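Side-chain contacts in translation initiation factor eif-2b-like protein (Chaetomium thermophilum, PDB 4ZEO), which is the delta subunit of eIF2B, the guanine nucleotide exchange factor acting on eIF2, and probably takes part in regulating translation initiation: residues Arg274-Ser279 with Ile389-Thr394; Gln278-Gly283 with Lys297-Ala302; Val311-Asp316 with Lys327-Ala332. All coordinates share one frame; numbering follows the deposited sequence.

Contact 1 of 3, residues Arg274-Ser279 with Ile389-Thr394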
# COMPACT_ATOMS: atom_id res chain seq x y z
N ARG A 274 -8.76 -7.13 10.03
CA ARG A 274 -9.56 -7.52 11.18
C ARG A 274 -10.55 -6.43 11.56
O ARG A 274 -11.72 -6.68 11.78
CB ARG A 274 -8.68 -7.87 12.38
CG ARG A 274 -9.48 -8.09 13.62
CD ARG A 274 -8.74 -8.94 14.62
NE ARG A 274 -9.58 -9.21 15.79
CZ ARG A 274 -9.22 -9.97 16.82
NH1 ARG A 274 -8.04 -10.57 16.84
NH2 ARG A 274 -10.06 -10.14 17.82
N ASN A 275 -10.07 -5.20 11.64
CA ASN A 275 -10.95 -4.12 12.05
C ASN A 275 -11.99 -3.80 10.97
O ASN A 275 -13.13 -3.49 11.29
CB ASN A 275 -10.11 -2.91 12.46
CG ASN A 275 -9.39 -3.14 13.78
OD1 ASN A 275 -9.51 -4.21 14.37
ND2 ASN A 275 -8.61 -2.15 14.22
N ALA A 276 -11.62 -3.91 9.69
CA ALA A 276 -12.59 -3.70 8.61
C ALA A 276 -13.66 -4.81 8.57
O ALA A 276 -14.84 -4.54 8.28
CB ALA A 276 -11.89 -3.59 7.26
N ALA A 277 -13.25 -6.04 8.86
CA ALA A 277 -14.15 -7.19 8.91
C ALA A 277 -15.23 -7.04 9.99
O ALA A 277 -16.30 -7.68 9.93
CB ALA A 277 -13.35 -8.47 9.14
N GLN A 278 -14.93 -6.24 11.01
CA GLN A 278 -15.89 -5.92 12.06
C GLN A 278 -17.10 -5.20 11.47
O GLN A 278 -18.22 -5.31 11.98
CB GLN A 278 -15.24 -5.07 13.15
CG GLN A 278 -14.46 -5.88 14.15
CD GLN A 278 -13.75 -4.99 15.15
OE1 GLN A 278 -13.69 -3.77 14.98
NE2 GLN A 278 -13.15 -5.61 16.16
N SER A 279 -16.85 -4.41 10.44
CA SER A 279 -17.90 -3.69 9.74
C SER A 279 -18.83 -4.61 8.96
O SER A 279 -19.96 -4.23 8.66
CB SER A 279 -17.30 -2.65 8.80
OG SER A 279 -17.13 -1.43 9.47
N ILE A 389 -16.12 2.74 2.10
CA ILE A 389 -15.05 2.53 3.07
C ILE A 389 -13.76 2.27 2.36
O ILE A 389 -13.65 1.32 1.55
CB ILE A 389 -15.35 1.34 4.01
CG1 ILE A 389 -16.74 1.54 4.63
CG2 ILE A 389 -14.31 1.24 5.12
CD1 ILE A 389 -17.05 0.57 5.74
N VAL A 390 -12.78 3.10 2.67
CA VAL A 390 -11.46 2.96 2.07
C VAL A 390 -10.50 2.39 3.09
O VAL A 390 -10.45 2.85 4.23
CB VAL A 390 -10.93 4.31 1.55
CG1 VAL A 390 -9.44 4.19 1.17
CG2 VAL A 390 -11.78 4.81 0.39
N LEU A 391 -9.78 1.35 2.68
CA LEU A 391 -8.79 0.65 3.52
C LEU A 391 -7.38 1.03 3.09
O LEU A 391 -7.02 0.87 1.91
CB LEU A 391 -8.97 -0.85 3.42
CG LEU A 391 -10.39 -1.39 3.60
CD1 LEU A 391 -10.45 -2.91 3.37
CD2 LEU A 391 -10.92 -1.02 4.98
N CYS A 392 -6.59 1.55 4.02
CA CYS A 392 -5.27 2.02 3.65
C CYS A 392 -4.31 2.14 4.85
O CYS A 392 -4.69 2.62 5.93
CB CYS A 392 -5.42 3.38 2.93
SG CYS A 392 -3.98 4.03 2.11
N GLU A 393 -3.05 1.79 4.64
CA GLU A 393 -2.03 1.89 5.68
C GLU A 393 -1.64 3.35 5.82
O GLU A 393 -1.62 4.08 4.84
CB GLU A 393 -0.80 1.03 5.33
CG GLU A 393 -1.10 -0.46 5.16
CD GLU A 393 -1.52 -0.87 3.73
OE1 GLU A 393 -1.92 -0.00 2.90
OE2 GLU A 393 -1.42 -2.08 3.43
N THR A 394 -1.28 3.76 7.03
CA THR A 394 -0.95 5.16 7.30
C THR A 394 0.26 5.62 6.50
O THR A 394 0.36 6.79 6.15
CB THR A 394 -0.65 5.41 8.81
OG1 THR A 394 0.44 4.60 9.24
CG2 THR A 394 -1.85 5.11 9.64
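The backbone N of S279 is bonded to the carbonyl O of A276 at 3.0 Å, a turn that reaches back three residues and brings the two side chains meeting the strand to the same side of 274-279. The strand answers with I389 and L391, two residues apart and therefore on one face of the sheet. A276 has nothing but its methyl to offer, and the closest approach is made there: CD2 of L391 lies 3.6 Å from CB of A276. L391 keeps CG beside its backbone N (chi1 -49°), and from that position one methyl branch is turned to the alanine. The second pair is looser. I389 sends its CG1 arm out in an extended form (chi2 -170°), and the terminal CD1 stops 4.2 Å from OG of S279, a van der Waals approach at the edge of the contact. No polar bond links the two segments, and 113 Å² of surface is buried between them. F356 of strand 354-358 touches S279, I389 and L391, while I438 of strand 436-438 packs on A276, I389 and L391. Strand 387-391 runs parallel between these two strands, and through I389 and L391 the end of helix 246-277 and the residues after it rest on one face of the six-stranded parallel sheet of a Rossmann-like alpha/beta domain.

Contact 2 of 3, residues Gln278-Gly283 with Lys297-Ala302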
# COMPACT_ATOMS: atom_id res chain seq x y z
N GLN A 278 -14.93 -6.24 11.01
CA GLN A 278 -15.89 -5.92 12.06
C GLN A 278 -17.10 -5.20 11.47
O GLN A 278 -18.22 -5.31 11.98
CB GLN A 278 -15.24 -5.07 13.15
CG GLN A 278 -14.46 -5.88 14.15
CD GLN A 278 -13.75 -4.99 15.15
OE1 GLN A 278 -13.69 -3.77 14.98
NE2 GLN A 278 -13.15 -5.61 16.16
N SER A 279 -16.85 -4.41 10.44
CA SER A 279 -17.90 -3.69 9.74
C SER A 279 -18.83 -4.61 8.96
O SER A 279 -19.96 -4.23 8.66
CB SER A 279 -17.30 -2.65 8.80
OG SER A 279 -17.13 -1.43 9.47
N ILE A 280 -18.33 -5.77 8.56
CA ILE A 280 -19.14 -6.72 7.82
C ILE A 280 -20.02 -7.56 8.73
O ILE A 280 -19.56 -8.06 9.74
CB ILE A 280 -18.25 -7.59 6.93
CG1 ILE A 280 -17.51 -6.69 5.95
CG2 ILE A 280 -19.09 -8.64 6.19
CD1 ILE A 280 -16.53 -7.38 5.10
N ASN A 281 -21.28 -7.70 8.36
CA ASN A 281 -22.26 -8.40 9.18
C ASN A 281 -23.02 -9.41 8.36
O ASN A 281 -23.00 -9.34 7.14
CB ASN A 281 -23.24 -7.40 9.78
CG ASN A 281 -22.60 -6.46 10.76
OD1 ASN A 281 -22.01 -6.88 11.75
ND2 ASN A 281 -22.61 -5.18 10.43
N ASP A 282 -23.72 -10.32 9.03
CA ASP A 282 -24.45 -11.36 8.31
C ASP A 282 -25.55 -10.73 7.45
O ASP A 282 -26.30 -9.88 7.91
CB ASP A 282 -25.08 -12.35 9.28
CG ASP A 282 -24.25 -13.59 9.46
OD1 ASP A 282 -23.52 -13.94 8.52
OD2 ASP A 282 -24.34 -14.23 10.53
N GLY A 283 -25.63 -11.18 6.20
CA GLY A 283 -26.61 -10.67 5.26
C GLY A 283 -26.20 -9.42 4.48
O GLY A 283 -26.98 -8.89 3.71
N LYS A 297 -8.19 -9.46 1.95
CA LYS A 297 -7.90 -9.94 3.30
C LYS A 297 -9.09 -9.76 4.23
O LYS A 297 -9.39 -10.63 5.07
CB LYS A 297 -6.70 -9.20 3.90
CG LYS A 297 -5.34 -9.47 3.26
CD LYS A 297 -4.86 -10.88 3.38
CE LYS A 297 -3.48 -11.03 2.71
NZ LYS A 297 -2.95 -12.44 2.77
N THR A 298 -9.76 -8.62 4.08
CA THR A 298 -10.92 -8.29 4.90
C THR A 298 -12.05 -9.26 4.66
O THR A 298 -12.63 -9.80 5.61
CB THR A 298 -11.41 -6.89 4.62
OG1 THR A 298 -10.40 -5.95 5.01
CG2 THR A 298 -12.68 -6.63 5.40
N LEU A 299 -12.34 -9.50 3.38
CA LEU A 299 -13.41 -10.41 2.98
C LEU A 299 -13.09 -11.83 3.43
O LEU A 299 -13.96 -12.54 3.92
CB LEU A 299 -13.64 -10.34 1.46
CG LEU A 299 -14.15 -8.95 0.99
CD1 LEU A 299 -14.36 -8.86 -0.54
CD2 LEU A 299 -15.44 -8.56 1.72
N LEU A 300 -11.84 -12.26 3.28
CA LEU A 300 -11.46 -13.60 3.75
C LEU A 300 -11.58 -13.68 5.28
O LEU A 300 -12.01 -14.70 5.81
CB LEU A 300 -10.04 -13.97 3.28
CG LEU A 300 -9.94 -14.15 1.75
CD1 LEU A 300 -8.51 -14.43 1.26
CD2 LEU A 300 -10.91 -15.21 1.23
N ARG A 301 -11.25 -12.61 5.97
CA ARG A 301 -11.36 -12.59 7.43
C ARG A 301 -12.81 -12.73 7.90
O ARG A 301 -13.11 -13.54 8.79
CB ARG A 301 -10.73 -11.30 7.98
CG ARG A 301 -10.86 -11.11 9.47
CD ARG A 301 -9.89 -11.95 10.23
NE ARG A 301 -10.15 -11.80 11.66
CZ ARG A 301 -9.40 -12.30 12.64
NH1 ARG A 301 -8.30 -13.01 12.38
NH2 ARG A 301 -9.76 -12.09 13.89
N ALA A 302 -13.73 -11.98 7.29
CA ALA A 302 -15.14 -12.01 7.68
C ALA A 302 -15.71 -13.39 7.48
O ALA A 302 -16.45 -13.90 8.33
CB ALA A 302 -15.93 -10.99 6.89
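I280 reaches across from the loop to helix 293-304 and meets T298, L299 and A302, three residues on one side of that helix. The setting is Rossmann-like: the loop leads into strand 285-289, and the helix connects this strand to its parallel neighbour 310-314. The backbones come within 6.6 Å between CA of I280 and CA of A302, and with a gap this small alanine meets the isoleucine close to its root. CG2 of I280, the branch anti to the backbone N, lies 4.0 Å from CB of A302. The longer branch goes further along the helix: with chi1 -60° and chi2 175° the CG1 arm is drawn out straight and carries CD1 to the two earlier residues. Against L299 the isoleucine stands at about a right angle. L299 sets out from the helix pointing away from the loop; its extended arm ends in CD1 (chi2 179°), and it is the other methyl, CD2, that turns to the isoleucine. T298, by contrast, runs at a slant to I280 and presents its methyl, CG2. Its hydroxyl OG1 lies beside its own backbone N and is hydrogen-bonded to the carbonyl O of L294, one turn earlier, so the methyl branch is left for the apolar side. F309 packs on I280, L299 and A302, and I286 touches I280 and L299; the carbonyl O of I280 is bonded to NZ of K307. The tip of the isoleucine sits over a triangle of methyls: CD1 of I280 lies 3.7 Å from CD2 of L299, 3.9 Å from CG2 of T298 and 4.1 Å from CB of A302.

Contact 3 of 3, residues Val311-Asp316 with Lys327-Ala332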
# COMPACT_ATOMS: atom_id res chain seq x y z
N VAL A 311 -20.78 -10.72 -2.26
CA VAL A 311 -19.81 -9.79 -2.80
C VAL A 311 -20.05 -9.54 -4.28
O VAL A 311 -20.26 -10.47 -5.06
CB VAL A 311 -18.37 -10.28 -2.56
CG1 VAL A 311 -17.38 -9.39 -3.25
CG2 VAL A 311 -18.10 -10.35 -1.06
N THR A 312 -20.05 -8.27 -4.65
CA THR A 312 -20.11 -7.88 -6.04
C THR A 312 -18.74 -7.36 -6.41
O THR A 312 -18.22 -6.46 -5.76
CB THR A 312 -21.20 -6.81 -6.32
OG1 THR A 312 -22.49 -7.40 -6.15
CG2 THR A 312 -21.09 -6.26 -7.74
N VAL A 313 -18.13 -7.97 -7.42
CA VAL A 313 -16.83 -7.53 -7.88
C VAL A 313 -16.94 -6.89 -9.25
O VAL A 313 -17.34 -7.53 -10.22
CB VAL A 313 -15.81 -8.69 -7.91
CG1 VAL A 313 -14.45 -8.18 -8.35
CG2 VAL A 313 -15.71 -9.32 -6.53
N LEU A 314 -16.58 -5.62 -9.30
CA LEU A 314 -16.62 -4.85 -10.53
C LEU A 314 -15.20 -4.80 -11.08
O LEU A 314 -14.25 -4.97 -10.31
CB LEU A 314 -17.17 -3.45 -10.25
CG LEU A 314 -18.57 -3.31 -9.64
CD1 LEU A 314 -18.81 -1.89 -9.16
CD2 LEU A 314 -19.63 -3.68 -10.64
N ASP A 315 -15.02 -4.62 -12.39
CA ASP A 315 -13.66 -4.63 -12.91
C ASP A 315 -13.39 -3.61 -13.99
O ASP A 315 -14.30 -2.94 -14.49
CB ASP A 315 -13.31 -6.02 -13.46
CG ASP A 315 -11.91 -6.49 -13.04
OD1 ASP A 315 -11.63 -7.69 -13.21
OD2 ASP A 315 -11.09 -5.67 -12.54
N ASP A 316 -12.10 -3.46 -14.30
CA ASP A 316 -11.63 -2.73 -15.46
C ASP A 316 -11.47 -3.77 -16.56
O ASP A 316 -10.71 -4.72 -16.39
CB ASP A 316 -10.30 -2.03 -15.14
CG ASP A 316 -9.76 -1.17 -16.28
OD1 ASP A 316 -10.00 -1.47 -17.47
OD2 ASP A 316 -9.05 -0.20 -15.98
N LYS A 327 -12.47 -15.43 -8.09
CA LYS A 327 -12.04 -16.83 -7.99
C LYS A 327 -11.70 -17.19 -6.56
O LYS A 327 -12.22 -18.17 -6.03
CB LYS A 327 -10.81 -17.09 -8.87
CG LYS A 327 -11.10 -17.72 -10.23
CD LYS A 327 -9.81 -18.15 -10.93
CE LYS A 327 -10.07 -18.55 -12.38
NZ LYS A 327 -10.21 -17.35 -13.25
N VAL A 328 -10.84 -16.39 -5.93
CA VAL A 328 -10.38 -16.65 -4.57
C VAL A 328 -11.54 -16.63 -3.57
O VAL A 328 -11.65 -17.53 -2.73
CB VAL A 328 -9.30 -15.62 -4.15
CG1 VAL A 328 -9.00 -15.71 -2.66
CG2 VAL A 328 -8.02 -15.80 -4.97
N LEU A 329 -12.42 -15.64 -3.69
CA LEU A 329 -13.53 -15.48 -2.76
C LEU A 329 -14.49 -16.65 -2.87
O LEU A 329 -14.97 -17.18 -1.87
CB LEU A 329 -14.28 -14.16 -3.02
CG LEU A 329 -13.51 -12.85 -2.83
CD1 LEU A 329 -14.38 -11.62 -3.11
CD2 LEU A 329 -12.90 -12.78 -1.42
N ARG A 330 -14.74 -17.09 -4.10
CA ARG A 330 -15.61 -18.23 -4.36
C ARG A 330 -15.05 -19.50 -3.74
O ARG A 330 -15.79 -20.28 -3.15
CB ARG A 330 -15.81 -18.42 -5.86
CG ARG A 330 -17.08 -17.81 -6.43
CD ARG A 330 -16.97 -17.60 -7.94
NE ARG A 330 -17.98 -16.67 -8.43
CZ ARG A 330 -17.94 -16.08 -9.62
NH1 ARG A 330 -16.94 -16.32 -10.45
NH2 ARG A 330 -18.91 -15.25 -9.97
N HIS A 331 -13.74 -19.68 -3.85
CA HIS A 331 -13.03 -20.83 -3.27
C HIS A 331 -13.18 -20.82 -1.75
O HIS A 331 -13.21 -21.88 -1.12
CB HIS A 331 -11.55 -20.78 -3.67
CG HIS A 331 -10.75 -21.97 -3.23
ND1 HIS A 331 -11.15 -23.27 -3.47
CD2 HIS A 331 -9.58 -22.05 -2.55
CE1 HIS A 331 -10.25 -24.10 -2.96
NE2 HIS A 331 -9.29 -23.39 -2.40
N ALA A 332 -13.25 -19.62 -1.16
CA ALA A 332 -13.45 -19.45 0.28
C ALA A 332 -14.90 -19.69 0.72
O ALA A 332 -15.19 -19.67 1.92
CB ALA A 332 -12.99 -18.05 0.71
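Between 311-316 and 327-332 the backbones are nearest at V311 and L329, whose CA atoms are 8.5 Å apart, a gap wide enough for side chains to meet from both sides. One methyl, CD1 of L329, carries the contact. The leucine leaves the helix toward the strand with CG beside its backbone N, and the chain continues fully extended (chi2 -179°), placing CD1 at its far end. It crosses V311 at about a right angle, with CD1 of L329 3.7 Å from CG1 of V311. A looser approach of 4.3 Å joins the same CD1 to CG2 of V313, the next residue on this face of the strand. Both valines hold CG1 anti to the backbone N (chi1 174° and -178°), yet the leucine uses a different branch of each. The reason is that CG1 of V311 leans forward along the strand and CG2 of V313 leans back, which brings these two methyls to 3.7 Å from each other, and the leucine lies against the pair. V336 of the following strand touches both V313 and L329. L299 of helix 293-304 touches both V311 and L329, and so does I334. Strands 310-314 and 336-338 are parallel neighbours with helix 321-331 as their connection, so L329 seats the helix on the sheet of a beta-alpha-beta crossover, the repeating element of Rossmann-like folds.

How the contacts relate
Helix 293-304 ties the three contacts together. Contacts 1 and 2, with centres 10 Å apart, share Q278 and S279 and meet at T298, whose OG1 lies 3.5 Å from CD1 of L391 and 3.6 Å from CB of A276. Through L299 and L300 the same helix reaches contact 3, centred 14 Å from contact 2: CD1 of L299 is 3.8 Å from CD1 of L329, and CD2 of L300 is 3.6 Å from CB of A332. Contacts 1 and 3 do not touch, their nearest atoms being about 11 Å apart, but both involve strands of the same parallel sheet. Helix 293-304 thus lies in packing contact with both helix 246-277 and helix 321-331.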